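Local coordinates for TENA/THI-4 protein (Shewanella denitrificans OS217, PDB 3DDE), which is of unknown function but adopts a heme oxygenase-like helical fold and may act as an oxidoreductase, like the iron-containing redox enzymes to which it appears related, at residues A[46-49]-A[50-53]; A[59-62]-A[63-67]; A[108-112]-A[113-117]; A[134-137]-A[138-142]; A[198-201]-A[202-206]. One frame throughout, in Å; residues are numbered along the deposited sequence.

Along the chain from the N terminus the five contacts follow in series, none enclosing or crossing another, and each joins residues three to five apart without closing a longer loop. Contact 1 lies near the C-terminal end of helix 38-52, and contact 2 on the last turns of helix 55-65. Contact 3 starts helix 112-126, contact 4 fills the short helix 134-141, and contact 5 belongs to the long helix 193-223. In space, contact 3 meets contact 1 through hydrogen bonds and packing, while Tyr51 of contact 1 touches Tyr136 of contact 4. Contact 5 packs closely on contact 4 and touches contact 3 at Leu117. Contact 2 touches none of these but packs on two neighbouring subunits.

Contact 1 of 5, residues A[46-49]-A[50-53]; sequences TETY and HYTK
The ring of Tyr49 presents its edge to one face of His50, with CD2 over the imidazole, in an offset edge-to-face pair on helix 38-52 of the heme oxygenase-like bundle. The two centroids are 5.3 Å apart and the planes stand at 63°. Lys53 also reaches the histidine: its chain runs past the tyrosine, with CD near the phenol, and bends at its third torsion (56°), which brings NZ to within 3.0 Å of His50 ND1. That hydrogen bond lies in the imidazole plane. On the far side of the ring, His50 NE2 bonds to Ser108 OG and lies 2.9 Å from a water oxygen, and that water donates to Glu47 OE2. With both ring nitrogens engaged, rotation of the imidazole is fixed. The Glu47 carboxylate also meets the ring directly, OE2 approaching CD2 of His50 at its edge, 3.5 Å away, while OE1 is taken by Thr114 OG1 and Leu111 N. Thr46 lies alongside the histidine with its methyl group CG2 near NE2.

On another side of the helix, Tyr51 CG is wedged between its own backbone N and carbonyl carbon (chi1 81°), which turns the phenol ring back over the preceding turn, with the carbonyl oxygen of Thr48 over one face. That same oxygen is gripped twice by Thr52: the backbone N bonds to Thr48 O at 2.9 Å, and Thr52 OG1 reaches Thr48 O at 2.8 Å from the opposite face of the carbonyl plane.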
loop_
_atom_site.group_PDB
_atom_site.type_symbol
_atom_site.label_atom_id
_atom_site.label_comp_id
_atom_site.label_asym_id
_atom_site.label_seq_id
_atom_site.Cartn_x
_atom_site.Cartn_y
_atom_site.Cartn_z
ATOM N N THR A 46 7.386 -23.284 -14.592
ATOM C CA THR A 46 6.111 -22.737 -14.132
ATOM C C THR A 46 6.317 -21.890 -12.886
ATOM O O THR A 46 5.760 -20.802 -12.795
ATOM C CB THR A 46 5.089 -23.852 -13.869
ATOM O OG1 THR A 46 4.864 -24.563 -15.088
ATOM C CG2 THR A 46 3.775 -23.296 -13.364
ATOM N N GLU A 47 7.117 -22.366 -11.924
ATOM C CA GLU A 47 7.366 -21.579 -10.710
ATOM C C GLU A 47 8.217 -20.349 -11.003
ATOM O O GLU A 47 8.061 -19.303 -10.357
ATOM C CB GLU A 47 8.013 -22.402 -9.591
ATOM C CG GLU A 47 7.140 -23.536 -9.103
ATOM C CD GLU A 47 5.723 -23.087 -8.845
ATOM O OE1 GLU A 47 5.527 -22.259 -7.928
ATOM O OE2 GLU A 47 4.811 -23.560 -9.571
ATOM N N THR A 48 9.126 -20.476 -11.958
ATOM C CA THR A 48 9.945 -19.345 -12.367
ATOM C C THR A 48 9.039 -18.270 -12.939
ATOM O O THR A 48 9.218 -17.084 -12.654
ATOM C CB THR A 48 11.019 -19.757 -13.375
ATOM O OG1 THR A 48 11.880 -20.716 -12.744
ATOM C CG2 THR A 48 11.852 -18.562 -13.818
ATOM N N TYR A 49 8.054 -18.712 -13.718
ATOM C CA TYR A 49 7.064 -17.827 -14.318
ATOM C C TYR A 49 6.308 -17.067 -13.247
ATOM O O TYR A 49 6.124 -15.853 -13.374
ATOM C CB TYR A 49 6.078 -18.609 -15.201
ATOM C CG TYR A 49 4.776 -17.872 -15.423
ATOM C CD1 TYR A 49 4.628 -16.947 -16.456
ATOM C CD2 TYR A 49 3.690 -18.101 -14.582
ATOM C CE1 TYR A 49 3.425 -16.268 -16.629
ATOM C CE2 TYR A 49 2.492 -17.433 -14.742
ATOM C CZ TYR A 49 2.361 -16.520 -15.753
ATOM O OH TYR A 49 1.145 -15.873 -15.866
ATOM N N HIS A 50 5.877 -17.790 -12.205
ATOM C CA HIS A 50 5.123 -17.200 -11.097
ATOM C C HIS A 50 5.837 -16.082 -10.361
ATOM O O HIS A 50 5.252 -15.045 -10.141
ATOM C CB HIS A 50 4.672 -18.267 -10.098
ATOM C CG HIS A 50 3.565 -19.127 -10.607
ATOM N ND1 HIS A 50 2.419 -18.603 -11.162
ATOM C CD2 HIS A 50 3.393 -20.469 -10.588
ATOM C CE1 HIS A 50 1.599 -19.585 -11.483
ATOM N NE2 HIS A 50 2.170 -20.731 -11.157
ATOM N N TYR A 51 7.083 -16.279 -9.959
ATOM C CA TYR A 51 7.782 -15.220 -9.243
ATOM C C TYR A 51 8.340 -14.125 -10.171
ATOM O O TYR A 51 8.368 -12.955 -9.811
ATOM C CB TYR A 51 8.847 -15.790 -8.310
ATOM C CG TYR A 51 10.192 -16.193 -8.904
ATOM C CD1 TYR A 51 11.163 -15.231 -9.183
ATOM C CD2 TYR A 51 10.533 -17.528 -9.053
ATOM C CE1 TYR A 51 12.391 -15.568 -9.669
ATOM C CE2 TYR A 51 11.785 -17.898 -9.539
ATOM C CZ TYR A 51 12.715 -16.909 -9.849
ATOM O OH TYR A 51 13.958 -17.251 -10.354
ATOM N N THR A 52 8.751 -14.499 -11.380
ATOM C CA THR A 52 9.298 -13.540 -12.337
ATOM C C THR A 52 8.251 -12.492 -12.708
ATOM O O THR A 52 8.579 -11.347 -12.982
ATOM C CB THR A 52 9.868 -14.279 -13.598
ATOM O OG1 THR A 52 11.021 -15.015 -13.186
ATOM C CG2 THR A 52 10.287 -13.316 -14.681
ATOM N N LYS A 53 7.000 -12.930 -12.719
ATOM C CA LYS A 53 5.821 -12.125 -13.021
ATOM C C LYS A 53 5.705 -10.877 -12.125
ATOM O O LYS A 53 5.127 -9.855 -12.522
ATOM C CB LYS A 53 4.633 -13.062 -12.789
ATOM C CG LYS A 53 3.240 -12.563 -13.037
ATOM C CD LYS A 53 2.224 -13.749 -12.973
ATOM C CE LYS A 53 2.262 -14.555 -11.642
ATOM N NZ LYS A 53 1.437 -15.844 -11.706
HETATM O O HOH W 1 2.361 -23.433 -10.130
#

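Contact 2 of 5, residues A[59-62]-A[63-67]; sequences QALV and GIMGK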
loop_
_atom_site.group_PDB
_atom_site.type_symbol
_atom_site.label_atom_id
_atom_site.label_comp_id
_atom_site.label_asym_id
_atom_site.label_seq_id
_atom_site.Cartn_x
_atom_site.Cartn_y
_atom_site.Cartn_z
ATOM N N GLN A 59 10.265 -4.109 -8.044
ATOM C CA GLN A 59 11.365 -3.191 -8.318
ATOM C C GLN A 59 10.833 -1.747 -8.391
ATOM O O GLN A 59 11.420 -0.829 -7.810
ATOM C CB GLN A 59 12.074 -3.562 -9.627
ATOM C CG GLN A 59 13.200 -2.630 -10.050
ATOM C CD GLN A 59 14.279 -2.476 -8.985
ATOM O OE1 GLN A 59 15.284 -3.194 -8.998
ATOM N NE2 GLN A 59 14.050 -1.577 -8.024
ATOM N N ALA A 60 9.730 -1.546 -9.101
ATOM C CA ALA A 60 9.124 -0.220 -9.195
ATOM C C ALA A 60 8.670 0.265 -7.806
ATOM O O ALA A 60 8.719 1.452 -7.508
ATOM C CB ALA A 60 7.939 -0.209 -10.206
ATOM N N LEU A 61 8.269 -0.666 -6.949
ATOM C CA LEU A 61 7.789 -0.329 -5.606
ATOM C C LEU A 61 8.851 0.346 -4.717
ATOM O O LEU A 61 8.523 1.232 -3.917
ATOM C CB LEU A 61 7.210 -1.585 -4.946
ATOM C CG LEU A 61 6.349 -1.447 -3.692
ATOM C CD1 LEU A 61 5.192 -0.447 -3.887
ATOM C CD2 LEU A 61 5.834 -2.834 -3.310
ATOM N N VAL A 62 10.117 -0.061 -4.855
ATOM C CA VAL A 62 11.210 0.582 -4.119
ATOM C C VAL A 62 11.198 2.103 -4.388
ATOM O O VAL A 62 11.386 2.917 -3.466
ATOM C CB VAL A 62 12.603 0.029 -4.541
ATOM C CG1 VAL A 62 13.749 0.749 -3.769
ATOM C CG2 VAL A 62 12.683 -1.515 -4.390
ATOM N N GLY A 63 10.993 2.477 -5.651
ATOM C CA GLY A 63 10.971 3.890 -6.057
ATOM C C GLY A 63 9.767 4.676 -5.561
ATOM O O GLY A 63 9.839 5.877 -5.362
ATOM N N ILE A 64 8.652 3.990 -5.356
ATOM C CA ILE A 64 7.451 4.614 -4.836
ATOM C C ILE A 64 7.492 4.759 -3.315
ATOM O O ILE A 64 7.079 5.786 -2.798
ATOM C CB ILE A 64 6.197 3.812 -5.255
ATOM C CG1 ILE A 64 6.080 3.822 -6.780
ATOM C CG2 ILE A 64 4.941 4.404 -4.618
ATOM C CD1 ILE A 64 5.384 2.612 -7.311
HETATM N N MSE A 65 7.983 3.733 -2.613
HETATM C CA MSE A 65 8.004 3.704 -1.135
HETATM C C MSE A 65 9.259 4.279 -0.488
HETATM O O MSE A 65 9.199 4.741 0.655
HETATM C CB MSE A 65 7.857 2.273 -0.630
HETATM C CG MSE A 65 6.596 1.620 -1.054
HETATM SE SE MSE A 65 5.033 2.508 -0.459
HETATM C CE MSE A 65 5.147 2.042 1.436
ATOM N N GLY A 66 10.389 4.221 -1.195
ATOM C CA GLY A 66 11.659 4.723 -0.684
ATOM C C GLY A 66 11.562 6.218 -0.461
ATOM O O GLY A 66 10.983 6.931 -1.282
ATOM N N LYS A 67 12.106 6.682 0.664
ATOM C CA LYS A 67 12.095 8.099 1.013
ATOM C C LYS A 67 13.465 8.726 0.733
ATOM O O LYS A 67 14.516 8.162 1.090
ATOM C CB LYS A 67 11.696 8.283 2.480
ATOM C CG LYS A 67 10.234 7.909 2.764
#
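The last turns of helix 55-65 end in two sound i to i+4 bonds, from Met65 N to Leu61 O (2.9 Å, N-H...O angle 162°) and from Gly66 N to Val62 O (2.8 Å), after which Gly66 leaves helical geometry. Just before them the bonding is looser. Ile64 N divides its hydrogen between Ala60 O at 3.3 Å and Leu61 O at 3.1 Å, both weak bonds, and Gly63 N makes another weak bond to Ala60 O. The helix thus mixes three- and four-residue spacing here before its final turn closes.

The side chains of Leu61 and Met65, a selenomethionine, lie side by side and point the same way, touching through CD1 of the leucine and CG of the selenomethionine at 3.8 Å. With CG beside its own backbone N (chi1 -60°), Met65 keeps its first methylenes against the carbonyl oxygen of Leu61, and further bends then carry the selenium-bearing end away from the leucine. Ile64 reaches in the other direction along the helix: its CD1 comes to 3.5 Å from Ala60 O.

Around this helix end, Leu61 rests on Tyr122 and Ala126 of helix 112-126, Val62 touches Ser125 of that helix and Tyr73 of helix 71-84, and Ala60 meets Ala81 of helix 71-84. Other contacts reach neighbouring subunits: Ala60 packs on Phe78 and Ile64 on Ile64 of the second subunit, and Met65 meets Met65 of the third.

Contact 3 of 5, residues A[108-112]-A[113-117]; sequences SKPLP and ATETL
Thr116 grips the carbonyl oxygen of Pro112 twice, through OG1 at 2.7 Å from Pro112 O and through its backbone N at 2.9 Å from the same oxygen, the two donors arriving from opposite faces of the carbonyl plane. Thr116 OG1 additionally bonds to Asn205 ND2 of the fourth subunit. The backbone bond from Glu115 N to Leu111 O is 3.0 Å long and almost straight at 173°; Thr114 N adds a weak bond to the same Leu111 oxygen. These bonds mark the start of helix 112-126, with Leu111 at the N-cap position and Pro112 in the first turn, where its missing N-H costs no helical bond.

Outside the turn, Pro110 leans on the helix it precedes. Its ring lies beside the Glu115 carboxylate, CG standing 3.3 Å from OE1 and CD 3.5 Å from OE1 of that glutamate. A bend at chi2 (69°) turns the Glu115 chain back to this position, while OE2 is hydrogen-bonded to Trp123 NE1 of the fourth subunit. Pro110 CB also packs against Thr114 CB, 4.1 Å away, and Pro112 packs on Asp216 of helix 193-223, whose OD2 accepts a hydrogen bond from Ala113 N.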
loop_
_atom_site.group_PDB
_atom_site.type_symbol
_atom_site.label_atom_id
_atom_site.label_comp_id
_atom_site.label_asym_id
_atom_site.label_seq_id
_atom_site.Cartn_x
_atom_site.Cartn_y
_atom_site.Cartn_z
ATOM N N SER A 108 -2.721 -21.813 -13.014
ATOM C CA SER A 108 -2.144 -22.487 -11.855
ATOM C C SER A 108 -1.819 -21.502 -10.733
ATOM O O SER A 108 -1.549 -20.322 -10.970
ATOM C CB SER A 108 -0.841 -23.212 -12.222
ATOM O OG SER A 108 0.242 -22.287 -12.335
ATOM N N LYS A 109 -1.844 -22.006 -9.506
ATOM C CA LYS A 109 -1.474 -21.208 -8.341
ATOM C C LYS A 109 -0.024 -21.583 -8.049
ATOM O O LYS A 109 0.372 -22.737 -8.276
ATOM C CB LYS A 109 -2.382 -21.519 -7.141
ATOM C CG LYS A 109 -3.900 -21.375 -7.447
ATOM N N PRO A 110 0.788 -20.603 -7.605
ATOM C CA PRO A 110 2.173 -20.907 -7.289
ATOM C C PRO A 110 2.311 -21.919 -6.155
ATOM O O PRO A 110 1.397 -22.072 -5.345
ATOM C CB PRO A 110 2.764 -19.551 -6.855
ATOM C CG PRO A 110 1.849 -18.537 -7.366
ATOM C CD PRO A 110 0.488 -19.169 -7.419
ATOM N N LEU A 111 3.437 -22.616 -6.109
ATOM C CA LEU A 111 3.699 -23.529 -5.003
ATOM C C LEU A 111 3.991 -22.671 -3.741
ATOM O O LEU A 111 4.374 -21.494 -3.848
ATOM C CB LEU A 111 4.840 -24.519 -5.337
ATOM C CG LEU A 111 4.583 -25.584 -6.438
ATOM C CD1 LEU A 111 5.833 -26.420 -6.760
ATOM C CD2 LEU A 111 3.432 -26.484 -6.057
ATOM N N PRO A 112 3.811 -23.249 -2.536
ATOM C CA PRO A 112 4.018 -22.443 -1.313
ATOM C C PRO A 112 5.381 -21.757 -1.197
ATOM O O PRO A 112 5.451 -20.606 -0.759
ATOM C CB PRO A 112 3.805 -23.449 -0.196
ATOM C CG PRO A 112 2.914 -24.508 -0.837
ATOM C CD PRO A 112 3.424 -24.627 -2.212
ATOM N N ALA A 113 6.448 -22.429 -1.605
ATOM C CA ALA A 113 7.780 -21.834 -1.533
ATOM C C ALA A 113 7.889 -20.606 -2.450
ATOM O O ALA A 113 8.563 -19.641 -2.125
ATOM C CB ALA A 113 8.869 -22.898 -1.885
ATOM N N THR A 114 7.210 -20.652 -3.591
ATOM C CA THR A 114 7.242 -19.571 -4.575
ATOM C C THR A 114 6.417 -18.386 -4.062
ATOM O O THR A 114 6.834 -17.236 -4.172
ATOM C CB THR A 114 6.700 -20.074 -5.938
ATOM O OG1 THR A 114 7.359 -21.302 -6.269
ATOM C CG2 THR A 114 6.910 -19.044 -7.050
ATOM N N GLU A 115 5.236 -18.681 -3.534
ATOM C CA GLU A 115 4.390 -17.670 -2.921
ATOM C C GLU A 115 5.171 -16.970 -1.789
ATOM O O GLU A 115 5.062 -15.745 -1.619
ATOM C CB GLU A 115 3.130 -18.322 -2.335
ATOM C CG GLU A 115 1.968 -17.358 -2.100
ATOM C CD GLU A 115 1.397 -16.868 -3.412
ATOM O OE1 GLU A 115 0.990 -17.692 -4.261
ATOM O OE2 GLU A 115 1.367 -15.663 -3.616
ATOM N N THR A 116 5.951 -17.760 -1.033
ATOM C CA THR A 116 6.779 -17.248 0.065
ATOM C C THR A 116 7.883 -16.307 -0.440
ATOM O O THR A 116 8.170 -15.303 0.205
ATOM C CB THR A 116 7.392 -18.406 0.923
ATOM O OG1 THR A 116 6.350 -19.262 1.388
ATOM C CG2 THR A 116 8.209 -17.875 2.139
ATOM N N LEU A 117 8.527 -16.636 -1.562
ATOM C CA LEU A 117 9.543 -15.761 -2.146
ATOM C C LEU A 117 8.902 -14.437 -2.599
ATOM O O LEU A 117 9.458 -13.365 -2.349
ATOM C CB LEU A 117 10.255 -16.441 -3.337
ATOM C CG LEU A 117 11.269 -15.575 -4.111
ATOM C CD1 LEU A 117 12.401 -15.076 -3.244
ATOM C CD2 LEU A 117 11.812 -16.322 -5.320
#

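Contact 4 of 5, residues A[134-137]-A[138-142]; sequences LGYS and YWAEN
Residues 134-141 form one short helix of the heme oxygenase-like bundle whose i to i+4 bonds cross the contact three times: Tyr138 N to Leu134 O at 2.8 Å, Ala140 N to Tyr136 O at 2.9 Å, and Glu141 N to Ser137 O at 2.9 Å. Helical geometry stops at Asn142. The middle bond lies in the carbonyl plane, and the oxygen that accepts it also sits 3.4 Å above the plane of the Trp139 indole, toward its rim. The indole is brought there because Trp139 CG stands between backbone N and carbonyl carbon (chi1 72°), folding the ring back along the helix.

In this position the indole meets Tyr136, CZ2 lying 3.7 Å from CE1 and close to the plane of the phenol ring, at its edge. The two rings meet obliquely, their planes at 67°. Ala140 CB also packs on this tyrosine, 4.3 Å from Tyr136 CE1. On another side of the helix, Glu141 packs its CG against the carbonyl oxygen of Ser137, 3.2 Å away. The polar ends of both aromatics find partners elsewhere: Tyr136 OH bonds to Asn55 ND2, and Trp139 NE1 to Ser206 OG.

The helix is buried on several sides, with Tyr138 and Trp139 against Val14 of helix 7-24, Trp139 also on Leu207 of helix 193-223, Leu134 on Phe76 of helix 71-84, and Glu141 beside His178 of helix 166-189.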
loop_
_atom_site.group_PDB
_atom_site.type_symbol
_atom_site.label_atom_id
_atom_site.label_comp_id
_atom_site.label_asym_id
_atom_site.label_seq_id
_atom_site.Cartn_x
_atom_site.Cartn_y
_atom_site.Cartn_z
ATOM N N LEU A 134 18.678 -4.389 -3.864
ATOM C CA LEU A 134 19.867 -4.545 -4.696
ATOM C C LEU A 134 20.620 -5.851 -4.380
ATOM O O LEU A 134 21.344 -6.368 -5.235
ATOM C CB LEU A 134 20.800 -3.344 -4.543
ATOM C CG LEU A 134 20.365 -1.985 -5.099
ATOM C CD1 LEU A 134 21.340 -0.897 -4.663
ATOM C CD2 LEU A 134 20.246 -2.028 -6.637
ATOM N N GLY A 135 20.448 -6.372 -3.165
ATOM C CA GLY A 135 21.057 -7.649 -2.748
ATOM C C GLY A 135 20.510 -8.834 -3.534
ATOM O O GLY A 135 21.237 -9.756 -3.876
ATOM N N TYR A 136 19.216 -8.803 -3.804
ATOM C CA TYR A 136 18.564 -9.821 -4.623
ATOM C C TYR A 136 19.160 -9.768 -6.021
ATOM O O TYR A 136 19.601 -10.788 -6.564
ATOM C CB TYR A 136 17.049 -9.568 -4.672
ATOM C CG TYR A 136 16.248 -10.423 -5.645
ATOM C CD1 TYR A 136 16.449 -11.798 -5.740
ATOM C CD2 TYR A 136 15.243 -9.852 -6.421
ATOM C CE1 TYR A 136 15.692 -12.575 -6.600
ATOM C CE2 TYR A 136 14.480 -10.612 -7.271
ATOM C CZ TYR A 136 14.707 -11.978 -7.361
ATOM O OH TYR A 136 13.940 -12.727 -8.221
ATOM N N SER A 137 19.176 -8.559 -6.580
ATOM C CA SER A 137 19.711 -8.291 -7.904
ATOM C C SER A 137 21.170 -8.698 -8.027
ATOM O O SER A 137 21.618 -9.134 -9.092
ATOM C CB SER A 137 19.589 -6.801 -8.212
ATOM O OG SER A 137 18.233 -6.416 -8.330
ATOM N N TYR A 138 21.929 -8.548 -6.944
ATOM C CA TYR A 138 23.337 -8.899 -6.992
ATOM C C TYR A 138 23.587 -10.356 -7.407
ATOM O O TYR A 138 24.374 -10.602 -8.317
ATOM C CB TYR A 138 24.080 -8.589 -5.689
ATOM C CG TYR A 138 25.548 -8.941 -5.824
ATOM C CD1 TYR A 138 26.421 -8.131 -6.551
ATOM C CD2 TYR A 138 26.055 -10.115 -5.267
ATOM C CE1 TYR A 138 27.771 -8.480 -6.694
ATOM C CE2 TYR A 138 27.377 -10.463 -5.407
ATOM C CZ TYR A 138 28.236 -9.647 -6.117
ATOM O OH TYR A 138 29.563 -10.026 -6.239
ATOM N N TRP A 139 22.939 -11.318 -6.753
ATOM C CA TRP A 139 23.137 -12.723 -7.141
ATOM C C TRP A 139 22.262 -13.057 -8.349
ATOM O O TRP A 139 22.654 -13.831 -9.216
ATOM C CB TRP A 139 22.905 -13.706 -5.970
ATOM C CG TRP A 139 21.496 -13.873 -5.550
ATOM C CD1 TRP A 139 20.867 -13.247 -4.522
ATOM C CD2 TRP A 139 20.517 -14.719 -6.163
ATOM N NE1 TRP A 139 19.558 -13.653 -4.446
ATOM C CE2 TRP A 139 19.312 -14.546 -5.453
ATOM C CE3 TRP A 139 20.541 -15.602 -7.245
ATOM C CZ2 TRP A 139 18.141 -15.224 -5.789
ATOM C CZ3 TRP A 139 19.374 -16.279 -7.573
ATOM C CH2 TRP A 139 18.196 -16.088 -6.846
ATOM N N ALA A 140 21.081 -12.462 -8.420
ATOM C CA ALA A 140 20.195 -12.722 -9.544
ATOM C C ALA A 140 20.902 -12.417 -10.880
ATOM O O ALA A 140 20.722 -13.165 -11.843
ATOM C CB ALA A 140 18.924 -11.944 -9.409
ATOM N N GLU A 141 21.764 -11.391 -10.914
ATOM C CA GLU A 141 22.449 -10.979 -12.166
ATOM C C GLU A 141 23.807 -11.635 -12.445
ATOM O O GLU A 141 24.217 -11.718 -13.604
ATOM C CB GLU A 141 22.615 -9.454 -12.223
ATOM C CG GLU A 141 21.313 -8.664 -12.226
ATOM C CD GLU A 141 20.415 -8.920 -13.435
ATOM O OE1 GLU A 141 20.928 -9.275 -14.524
ATOM O OE2 GLU A 141 19.177 -8.737 -13.284
ATOM N N ASN A 142 24.524 -12.054 -11.407
ATOM C CA ASN A 142 25.791 -12.767 -11.584
ATOM C C ASN A 142 25.570 -14.258 -11.298
ATOM O O ASN A 142 26.417 -14.918 -10.691
ATOM C CB ASN A 142 26.860 -12.188 -10.657
#

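Contact 5 of 5, residues A[198-201]-A[202-206]; sequences SVVA and VMENS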
loop_
_atom_site.group_PDB
_atom_site.type_symbol
_atom_site.label_atom_id
_atom_site.label_comp_id
_atom_site.label_asym_id
_atom_site.label_seq_id
_atom_site.Cartn_x
_atom_site.Cartn_y
_atom_site.Cartn_z
ATOM N N SER A 198 22.036 -4.524 5.114
ATOM C CA SER A 198 20.678 -4.777 4.602
ATOM C C SER A 198 20.714 -5.464 3.217
ATOM O O SER A 198 19.855 -6.314 2.888
ATOM C CB SER A 198 19.858 -3.474 4.531
ATOM O OG SER A 198 20.350 -2.585 3.541
ATOM N N VAL A 199 21.679 -5.056 2.397
ATOM C CA VAL A 199 21.903 -5.661 1.087
ATOM C C VAL A 199 22.292 -7.148 1.266
ATOM O O VAL A 199 21.773 -8.022 0.574
ATOM C CB VAL A 199 23.015 -4.889 0.305
ATOM C CG1 VAL A 199 23.494 -5.675 -0.911
ATOM C CG2 VAL A 199 22.517 -3.493 -0.091
ATOM N N VAL A 200 23.199 -7.418 2.206
ATOM C CA VAL A 200 23.662 -8.784 2.472
ATOM C C VAL A 200 22.531 -9.663 3.017
ATOM O O VAL A 200 22.397 -10.823 2.636
ATOM C CB VAL A 200 24.861 -8.803 3.459
ATOM C CG1 VAL A 200 25.178 -10.235 3.908
ATOM C CG2 VAL A 200 26.095 -8.142 2.836
ATOM N N ALA A 201 21.714 -9.096 3.899
ATOM C CA ALA A 201 20.591 -9.810 4.491
ATOM C C ALA A 201 19.574 -10.237 3.418
ATOM O O ALA A 201 19.080 -11.350 3.433
ATOM C CB ALA A 201 19.914 -8.928 5.581
ATOM N N VAL A 202 19.268 -9.351 2.490
ATOM C CA VAL A 202 18.315 -9.660 1.404
ATOM C C VAL A 202 18.904 -10.609 0.374
ATOM O O VAL A 202 18.200 -11.473 -0.138
ATOM C CB VAL A 202 17.792 -8.374 0.720
ATOM C CG1 VAL A 202 16.893 -8.687 -0.544
ATOM C CG2 VAL A 202 17.041 -7.549 1.741
HETATM N N MSE A 203 20.185 -10.446 0.066
HETATM C CA MSE A 203 20.878 -11.312 -0.872
HETATM C C MSE A 203 20.769 -12.755 -0.390
HETATM O O MSE A 203 20.426 -13.665 -1.147
HETATM C CB MSE A 203 22.362 -10.903 -0.922
HETATM C CG MSE A 203 23.246 -11.667 -1.902
HETATM SE SE MSE A 203 25.103 -11.135 -1.700
HETATM C CE MSE A 203 25.492 -11.976 0.010
ATOM N N GLU A 204 21.081 -12.936 0.888
ATOM C CA GLU A 204 21.095 -14.243 1.521
ATOM C C GLU A 204 19.718 -14.873 1.590
ATOM O O GLU A 204 19.544 -16.015 1.182
ATOM C CB GLU A 204 21.677 -14.155 2.935
ATOM C CG GLU A 204 23.194 -13.969 2.994
ATOM C CD GLU A 204 23.719 -13.737 4.421
ATOM O OE1 GLU A 204 22.901 -13.511 5.327
ATOM O OE2 GLU A 204 24.952 -13.762 4.646
ATOM N N ASN A 205 18.735 -14.124 2.089
ATOM C CA ASN A 205 17.423 -14.710 2.295
ATOM C C ASN A 205 16.709 -14.933 0.993
ATOM O O ASN A 205 16.063 -15.951 0.823
ATOM C CB ASN A 205 16.567 -13.920 3.305
ATOM C CG ASN A 205 15.425 -14.763 3.883
ATOM O OD1 ASN A 205 15.661 -15.834 4.473
ATOM N ND2 ASN A 205 14.187 -14.289 3.727
ATOM N N SER A 206 16.823 -14.011 0.050
ATOM C CA SER A 206 16.173 -14.212 -1.254
ATOM C C SER A 206 16.708 -15.485 -1.939
ATOM O O SER A 206 15.949 -16.188 -2.598
ATOM C CB SER A 206 16.307 -12.973 -2.158
ATOM O OG SER A 206 17.665 -12.622 -2.363
#
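Glu204 N donates to Val200 O at 3.0 Å, one of four successive i to i+4 bonds that run through this part of helix 193-223, a long helix of the all-helical, heme oxygenase-like bundle. The others, of similar length and all fairly straight, join Val202 N to Ser198 O (3.1 Å), Met203 N to Val199 O (2.9 Å) and Asn205 N to Ala201 O, which leaves each of these amides and carbonyls satisfied by the helix itself. The Val202 carbonyl oxygen goes further and accepts two donors from one residue: Ser206 N at 2.9 Å and Ser206 OG at 2.6 Å, reaching Val202 O from opposite faces of its plane. Ser206 OG is thus tied down from within the helix, although Trp139 NE1 uses it as well. Ser206 O, in turn, bonds to Thr210 OG1. At the other end Ser198 OG is paired with Asp195 O, and Asn205 ND2 looks out to Thr116 OG1 of the fourth subunit.

Val200 and Glu204 lie alongside each other, pointing the same way. The glutamate chain is extended beyond CG, with OE2 at 3.6 Å from Val200 CG1. Met203, a selenomethionine, bends at its last torsion (72°) so that its CE comes 4.3 Å from Val200 CG1.

Helix 7-24 covers this region at Leu10, Lys13 and Val14, where Val199, Met203 and Glu204 rest. Met203 further packs on Tyr138 of helix 134-141, and Val202 fits against Tyr120 and Ile124 of helix 112-126.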